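Local coordinates for ferric uptake regulation protein (Pseudomonas aeruginosa, PDB 1MZB) that probably acts as a metal-dependent DNA-binding regulator of iron uptake genes, and binds zinc ions in this crystal form, at residues G67-H72 / A79-A84; V93-G98 / Y131-K136. All coordinates share one frame; numbering follows the deposited sequence.

The two contacts lie in different sheets of the chain and follow one another in sequence. Contact 1 closes the beta hairpin of strands 69-72 and 80-83, the wing beside the helices of the N-terminal winged-helix part. Contact 2 pairs strands 90-94 and 129-132 at one side of the three-stranded mixed sheet. Their centres are 22 Å apart. Their nearest atoms are about 8 Å apart, so they do not touch. Strand 90-94 is the next strand after 80-83, and a zinc ion spans the two sheets: Glu-82 of contact 1 shares it with His-91, which lies on strand 90-94. The metal thus ties the wing to the mixed sheet.

Contact 1: G67-H72 / A79-A84; sequences GLVVRH and AVFELA. With ZN (zinc ion), chain C.
Gly-67 and Ala-84 meet at the open end of an antiparallel beta hairpin, where Gly-67 O lies 3.3 Å from Ala-84 CB. Gly-67 ends helix 53-66 in a Schellman motif, with positive phi. Leu-68 O accepts the N-H of Ala-84. Val-69 faces Leu-83 in a non-hydrogen-bonded pair. Its CG2 reaches the edge of the Phe-81 ring, 4.0 Å from CD2, while its CG1 touches Leu-83 CD2. Val-70 and Glu-82 exchange two backbone hydrogen bonds. Val-70 CG2 packs on Ala-84 CB, and its CG1 lies over one face of the His-72 ring, toward the rim.

Arg-71 runs beside Phe-81, both side chains pointing the same way. The Arg-71 chain is extended from CG to NE. Phe-81 CZ sits over one guanidinium face, 3.5 Å from Arg-71 NH1, with the two planes 70° apart. Arg-71 NH1 is hydrogen-bonded to Tyr-57 OH. Arg-71 NE lies 3.6 Å from Ala-79 CB. His-72 and Val-80 form the next hydrogen-bonded pair; Val-80 N to His-72 O is 2.7 Å. From the same face as Val-70, His-72 ND1 gives a weak, bent bond of 2.8 Å to Glu-82 OE2. The other oxygen, Glu-82 OE1, binds zinc at 2.0 Å, so His-72 is a second-shell partner of the carboxylate.

His-34, His-91 and Glu-102 complete this metal site. On the face of the hairpin away from Val-70 and His-72, Val-69 and Phe-81 pack on helix 53-66, as in the wing of a winged-helix domain. Leu-83 rests on helix 18-28 and also touches Ala-106 of the second subunit.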
ATOM      1  N   GLY A  67      16.450   0.011   7.686  1.00 32.72           N
ATOM      2  CA  GLY A  67      15.449   0.093   6.647  1.00 34.67           C
ATOM      3  C   GLY A  67      14.237  -0.796   6.878  1.00 31.19           C
ATOM      4  O   GLY A  67      13.350  -0.842   6.032  1.00 33.39           O
ATOM      5  N   LEU A  68      14.189  -1.501   7.995  1.00 30.20           N
ATOM      6  CA  LEU A  68      13.020  -2.333   8.278  1.00 29.86           C
ATOM      7  C   LEU A  68      11.836  -1.447   8.709  1.00 29.38           C
ATOM      8  O   LEU A  68      10.677  -1.833   8.557  1.00 28.67           O
ATOM      9  CB  LEU A  68      13.325  -3.311   9.397  1.00 31.08           C
ATOM     10  CG  LEU A  68      14.245  -4.447   8.965  1.00 36.39           C
ATOM     11  CD1 LEU A  68      14.540  -5.312  10.182  1.00 38.78           C
ATOM     12  CD2 LEU A  68      13.554  -5.254   7.848  1.00 35.23           C
ATOM     13  N   VAL A  69      12.126  -0.296   9.308  1.00 27.26           N
ATOM     14  CA  VAL A  69      11.023   0.609   9.702  1.00 27.82           C
ATOM     15  C   VAL A  69      11.381   2.024   9.289  1.00 29.23           C
ATOM     16  O   VAL A  69      12.545   2.307   9.002  1.00 26.93           O
ATOM     17  CB  VAL A  69      10.702   0.609  11.238  1.00 28.79           C
ATOM     18  CG1 VAL A  69      10.485  -0.809  11.743  1.00 26.76           C
ATOM     19  CG2 VAL A  69      11.743   1.340  12.024  1.00 31.00           C
ATOM     20  N   VAL A  70      10.369   2.886   9.221  1.00 24.89           N
ATOM     21  CA  VAL A  70      10.570   4.281   8.877  1.00 29.26           C
ATOM     22  C   VAL A  70      10.112   5.020  10.130  1.00 30.50           C
ATOM     23  O   VAL A  70       9.147   4.601  10.761  1.00 30.63           O
ATOM     24  CB  VAL A  70       9.660   4.712   7.713  1.00 31.50           C
ATOM     25  CG1 VAL A  70       9.824   6.199   7.463  1.00 36.04           C
ATOM     26  CG2 VAL A  70      10.030   3.923   6.421  1.00 39.46           C
ATOM     27  N   ARG A  71      10.802   6.091  10.482  1.00 28.72           N
ATOM     28  CA  ARG A  71      10.435   6.890  11.641  1.00 30.08           C
ATOM     29  C   ARG A  71       9.852   8.187  11.091  1.00 31.19           C
ATOM     30  O   ARG A  71      10.401   8.810  10.169  1.00 29.42           O
ATOM     31  CB  ARG A  71      11.683   7.148  12.493  1.00 30.97           C
ATOM     32  CG  ARG A  71      11.531   8.169  13.609  1.00 32.64           C
ATOM     33  CD  ARG A  71      12.915   8.556  14.137  1.00 34.45           C
ATOM     34  NE  ARG A  71      12.883   9.246  15.416  1.00 40.84           N
ATOM     35  CZ  ARG A  71      13.518   8.817  16.503  1.00 40.15           C
ATOM     36  NH1 ARG A  71      14.236   7.689  16.463  1.00 44.98           N
ATOM     37  NH2 ARG A  71      13.440   9.516  17.623  1.00 44.80           N
ATOM     38  N   HIS A  72       8.733   8.600  11.669  1.00 27.77           N
ATOM     39  CA  HIS A  72       8.033   9.804  11.275  1.00 28.64           C
ATOM     40  C   HIS A  72       7.735  10.605  12.553  1.00 26.09           C
ATOM     41  O   HIS A  72       7.689  10.043  13.626  1.00 28.07           O
ATOM     42  CB  HIS A  72       6.663   9.452  10.674  1.00 29.16           C
ATOM     43  CG  HIS A  72       6.709   8.910   9.275  1.00 35.19           C
ATOM     44  ND1 HIS A  72       6.323   7.621   8.974  1.00 38.68           N
ATOM     45  CD2 HIS A  72       6.953   9.516   8.093  1.00 35.99           C
ATOM     46  CE1 HIS A  72       6.321   7.458   7.664  1.00 37.57           C
ATOM     47  NE2 HIS A  72       6.695   8.593   7.102  1.00 39.72           N
ATOM     48  N   ALA A  79       7.931  10.426  18.146  1.00 22.82           N
ATOM     49  CA  ALA A  79       8.320   9.685  16.955  1.00 22.70           C
ATOM     50  C   ALA A  79       7.388   8.492  16.792  1.00 22.47           C
ATOM     51  O   ALA A  79       7.046   7.869  17.779  1.00 23.59           O
ATOM     52  CB  ALA A  79       9.722   9.177  17.113  1.00 23.43           C
ATOM     53  N   VAL A  80       6.996   8.211  15.552  1.00 23.91           N
ATOM     54  CA  VAL A  80       6.149   7.081  15.241  1.00 26.31           C
ATOM     55  C   VAL A  80       7.021   6.131  14.435  1.00 27.98           C
ATOM     56  O   VAL A  80       7.775   6.598  13.605  1.00 27.14           O
ATOM     57  CB  VAL A  80       4.980   7.534  14.360  1.00 29.20           C
ATOM     58  CG1 VAL A  80       4.448   6.394  13.521  1.00 35.34           C
ATOM     59  CG2 VAL A  80       3.895   8.106  15.267  1.00 34.89           C
ATOM     60  N   PHE A  81       6.902   4.813  14.657  1.00 26.73           N
ATOM     61  CA  PHE A  81       7.717   3.872  13.889  1.00 26.30           C
ATOM     62  C   PHE A  81       6.746   2.944  13.183  1.00 30.30           C
ATOM     63  O   PHE A  81       5.820   2.456  13.814  1.00 30.30           O
ATOM     64  CB  PHE A  81       8.605   3.050  14.820  1.00 29.29           C
ATOM     65  CG  PHE A  81       9.663   3.857  15.524  1.00 28.67           C
ATOM     66  CD1 PHE A  81       9.392   4.503  16.729  1.00 27.78           C
ATOM     67  CD2 PHE A  81      10.952   3.956  14.991  1.00 27.39           C
ATOM     68  CE1 PHE A  81      10.416   5.242  17.411  1.00 28.73           C
ATOM     69  CE2 PHE A  81      11.966   4.681  15.651  1.00 26.72           C
ATOM     70  CZ  PHE A  81      11.701   5.322  16.865  1.00 30.06           C
ATOM     71  N   GLU A  82       6.922   2.727  11.893  1.00 28.53           N
ATOM     72  CA  GLU A  82       6.009   1.824  11.187  1.00 30.34           C
ATOM     73  C   GLU A  82       6.826   1.005  10.216  1.00 31.69           C
ATOM     74  O   GLU A  82       7.895   1.411   9.820  1.00 28.29           O
ATOM     75  CB  GLU A  82       4.910   2.597  10.450  1.00 32.99           C
ATOM     76  CG  GLU A  82       5.413   3.664   9.460  1.00 37.60           C
ATOM     77  CD  GLU A  82       4.278   4.558   8.921  1.00 40.60           C
ATOM     78  OE1 GLU A  82       3.417   4.068   8.169  1.00 42.54           O
ATOM     79  OE2 GLU A  82       4.257   5.757   9.258  1.00 45.74           O
ATOM     80  N   LEU A  83       6.349  -0.179   9.888  1.00 31.32           N
ATOM     81  CA  LEU A  83       7.081  -1.002   8.956  1.00 34.22           C
ATOM     82  C   LEU A  83       7.252  -0.298   7.613  1.00 38.20           C
ATOM     83  O   LEU A  83       6.442   0.560   7.209  1.00 38.36           O
ATOM     84  CB  LEU A  83       6.344  -2.319   8.761  1.00 31.64           C
ATOM     85  CG  LEU A  83       6.273  -3.154  10.028  1.00 31.73           C
ATOM     86  CD1 LEU A  83       5.339  -4.341   9.766  1.00 36.05           C
ATOM     87  CD2 LEU A  83       7.700  -3.637  10.436  1.00 33.12           C
ATOM     88  N   ALA A  84       8.332  -0.662   6.933  1.00 40.65           N
ATOM     89  CA  ALA A  84       8.650  -0.119   5.629  1.00 46.39           C
ATOM     90  C   ALA A  84       8.085  -1.106   4.599  1.00 50.49           C
ATOM     91  O   ALA A  84       7.494  -0.692   3.604  1.00 51.41           O
ATOM     92  CB  ALA A  84      10.181   0.017   5.470  1.00 45.42           C
TER
HETATM   93 ZN    ZN C 202       1.763   5.249   7.999  1.00 31.30          ZN

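Contact 2: V93-G98 / Y131-K136; sequences VCVDTG and YVRKKK
Strands 90-94 and 129-132 run parallel in the three-stranded mixed sheet, and their last residues pair here before both segments leave the sheet. Val-93 pairs with Tyr-131, and Cys-94 with Val-132. Val-132 N bonds to Val-93 O at 2.8 Å. Val-95 N then bonds to Val-132 O at 3.0 Å. A water accepts from Asp-96 N and donates to Val-132 O. Beyond this point segment 93-98 turns, and Gly-98 N bonds back to Cys-94 O.

On one face, Val-93 CB lies 4.0 Å from Tyr-131 CD1. Val-95 adds to this cluster from just past the strand. Its CG1, anti to the carbonyl carbon, comes 3.6 Å from Tyr-131 CB, and the two side chains cross at about a right angle. Its CG2 instead covers one face of the Arg-133 guanidinium, 3.6 Å from NH2. On the other face of the sheet, Cys-94 SG touches Val-132 CG2.

Arg-133 grips Asp-96 side-on with two nitrogens. NE reaches OD2 at 2.6 Å, and NH2 reaches OD1 at 3.1 Å. Both oxygens are met on their syn sides and lie in or close to the guanidinium plane. The carboxylate is turned 26° from that plane. A bend at chi3 (-76°) sets NE back from the extended line of the Arg-133 chain.

Asp-96 and Arg-133 pair their charges at the surface, where solvent probably weakens their attraction. The salt bridge and the water continue the link between the two segments past the last strand pair.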
ATOM      1  N   VAL A  93      -2.287  14.462   8.008  1.00 26.97           N
ATOM      2  CA  VAL A  93      -2.290  14.600   9.472  1.00 27.06           C
ATOM      3  C   VAL A  93      -3.247  15.738   9.840  1.00 27.09           C
ATOM      4  O   VAL A  93      -3.116  16.854   9.323  1.00 25.66           O
ATOM      5  CB  VAL A  93      -0.880  14.942   9.982  1.00 26.99           C
ATOM      6  CG1 VAL A  93      -0.881  15.034  11.506  1.00 30.53           C
ATOM      7  CG2 VAL A  93       0.095  13.866   9.555  1.00 28.36           C
ATOM      8  N   CYS A  94      -4.202  15.447  10.719  1.00 29.08           N
ATOM      9  CA  CYS A  94      -5.181  16.435  11.186  1.00 30.75           C
ATOM     10  C   CYS A  94      -4.438  17.266  12.211  1.00 29.34           C
ATOM     11  O   CYS A  94      -4.111  16.785  13.290  1.00 28.82           O
ATOM     12  CB  CYS A  94      -6.367  15.728  11.829  1.00 32.69           C
ATOM     13  SG  CYS A  94      -7.323  14.851  10.610  1.00 42.12           S
ATOM     14  N   VAL A  95      -4.172  18.520  11.866  1.00 26.78           N
ATOM     15  CA  VAL A  95      -3.383  19.357  12.736  1.00 30.04           C
ATOM     16  C   VAL A  95      -3.985  19.573  14.096  1.00 28.80           C
ATOM     17  O   VAL A  95      -3.272  19.614  15.081  1.00 30.08           O
ATOM     18  CB  VAL A  95      -3.082  20.746  12.109  1.00 29.84           C
ATOM     19  CG1 VAL A  95      -2.405  20.587  10.749  1.00 31.99           C
ATOM     20  CG2 VAL A  95      -4.346  21.552  11.975  1.00 32.77           C
ATOM     21  N   ASP A  96      -5.304  19.679  14.153  1.00 29.40           N
ATOM     22  CA  ASP A  96      -5.930  19.962  15.433  1.00 31.07           C
ATOM     23  C   ASP A  96      -6.043  18.781  16.386  1.00 30.78           C
ATOM     24  O   ASP A  96      -5.994  18.948  17.602  1.00 29.60           O
ATOM     25  CB  ASP A  96      -7.311  20.586  15.168  1.00 32.67           C
ATOM     26  CG  ASP A  96      -7.205  21.960  14.517  1.00 35.61           C
ATOM     27  OD1 ASP A  96      -6.203  22.663  14.770  1.00 38.97           O
ATOM     28  OD2 ASP A  96      -8.125  22.350  13.753  1.00 42.06           O
ATOM     29  N   THR A  97      -6.170  17.583  15.834  1.00 31.41           N
ATOM     30  CA  THR A  97      -6.320  16.384  16.650  1.00 31.69           C
ATOM     31  C   THR A  97      -5.113  15.424  16.660  1.00 31.52           C
ATOM     32  O   THR A  97      -4.991  14.556  17.542  1.00 31.64           O
ATOM     33  CB  THR A  97      -7.519  15.580  16.176  1.00 33.52           C
ATOM     34  OG1 THR A  97      -7.232  15.014  14.881  1.00 32.01           O
ATOM     35  CG2 THR A  97      -8.751  16.494  16.063  1.00 33.89           C
ATOM     36  N   GLY A  98      -4.259  15.547  15.654  1.00 31.34           N
ATOM     37  CA  GLY A  98      -3.115  14.648  15.549  1.00 30.02           C
ATOM     38  C   GLY A  98      -3.488  13.352  14.804  1.00 30.88           C
ATOM     39  O   GLY A  98      -2.605  12.514  14.586  1.00 30.28           O
ATOM     40  N   TYR A 131      -0.822  18.351   5.778  1.00 24.67           N
ATOM     41  CA  TYR A 131      -1.399  18.741   7.057  1.00 26.39           C
ATOM     42  C   TYR A 131      -2.752  19.301   6.725  1.00 27.22           C
ATOM     43  O   TYR A 131      -2.860  20.178   5.883  1.00 30.63           O
ATOM     44  CB  TYR A 131      -0.526  19.776   7.769  1.00 25.54           C
ATOM     45  CG  TYR A 131       0.836  19.201   8.143  1.00 26.53           C
ATOM     46  CD1 TYR A 131       0.999  18.425   9.297  1.00 29.21           C
ATOM     47  CD2 TYR A 131       1.940  19.397   7.310  1.00 27.84           C
ATOM     48  CE1 TYR A 131       2.239  17.856   9.619  1.00 28.48           C
ATOM     49  CE2 TYR A 131       3.201  18.816   7.631  1.00 28.97           C
ATOM     50  CZ  TYR A 131       3.321  18.062   8.783  1.00 29.91           C
ATOM     51  OH  TYR A 131       4.543  17.523   9.119  1.00 36.19           O
ATOM     52  N   VAL A 132      -3.775  18.794   7.401  1.00 28.70           N
ATOM     53  CA  VAL A 132      -5.133  19.203   7.063  1.00 27.51           C
ATOM     54  C   VAL A 132      -6.026  19.579   8.234  1.00 29.33           C
ATOM     55  O   VAL A 132      -5.706  19.346   9.400  1.00 28.68           O
ATOM     56  CB  VAL A 132      -5.809  18.093   6.266  1.00 25.73           C
ATOM     57  CG1 VAL A 132      -4.999  17.798   4.964  1.00 26.34           C
ATOM     58  CG2 VAL A 132      -5.942  16.827   7.143  1.00 25.81           C
ATOM     59  N   ARG A 133      -7.174  20.153   7.892  1.00 32.51           N
ATOM     60  CA  ARG A 133      -8.153  20.542   8.911  1.00 35.93           C
ATOM     61  C   ARG A 133      -9.522  20.311   8.262  1.00 38.50           C
ATOM     62  O   ARG A 133      -9.672  20.566   7.084  1.00 37.40           O
ATOM     63  CB  ARG A 133      -7.974  22.020   9.266  1.00 38.35           C
ATOM     64  CG  ARG A 133      -9.045  22.538  10.244  1.00 43.53           C
ATOM     65  CD  ARG A 133      -8.749  23.946  10.722  1.00 44.82           C
ATOM     66  NE  ARG A 133      -7.685  23.993  11.722  1.00 46.76           N
ATOM     67  CZ  ARG A 133      -6.615  24.780  11.634  1.00 48.66           C
ATOM     68  NH1 ARG A 133      -6.469  25.582  10.582  1.00 46.37           N
ATOM     69  NH2 ARG A 133      -5.705  24.791  12.610  1.00 47.82           N
ATOM     70  N   LYS A 134     -10.496  19.793   9.009  1.00 42.71           N
ATOM     71  CA  LYS A 134     -11.826  19.549   8.442  1.00 47.02           C
ATOM     72  C   LYS A 134     -12.418  20.876   7.982  1.00 49.81           C
ATOM     73  O   LYS A 134     -12.405  21.857   8.733  1.00 51.15           O
ATOM     74  CB  LYS A 134     -12.741  18.889   9.484  1.00 47.63           C
ATOM     75  N   LYS A 135     -12.920  20.908   6.745  1.00 52.61           N
ATOM     76  CA  LYS A 135     -13.512  22.122   6.178  1.00 55.53           C
ATOM     77  C   LYS A 135     -14.684  22.535   7.045  1.00 57.44           C
ATOM     78  O   LYS A 135     -15.072  23.704   7.075  1.00 58.33           O
ATOM     79  CB  LYS A 135     -13.982  21.870   4.750  1.00 55.37           C
ATOM     80  N   LYS A 136     -15.234  21.555   7.757  1.00 59.38           N
ATOM     81  CA  LYS A 136     -16.359  21.780   8.651  1.00 61.67           C
ATOM     82  C   LYS A 136     -15.862  22.363   9.979  1.00 62.82           C
ATOM     83  O   LYS A 136     -15.981  23.604  10.148  1.00 63.74           O
ATOM     84  CB  LYS A 136     -17.096  20.461   8.892  1.00 62.21           C
ATOM     85  OXT LYS A 136     -15.342  21.584  10.819  1.00 62.37           O
TER
HETATM   86  O   HOH W   1      -7.275  18.627  12.123  1.00 48.60           O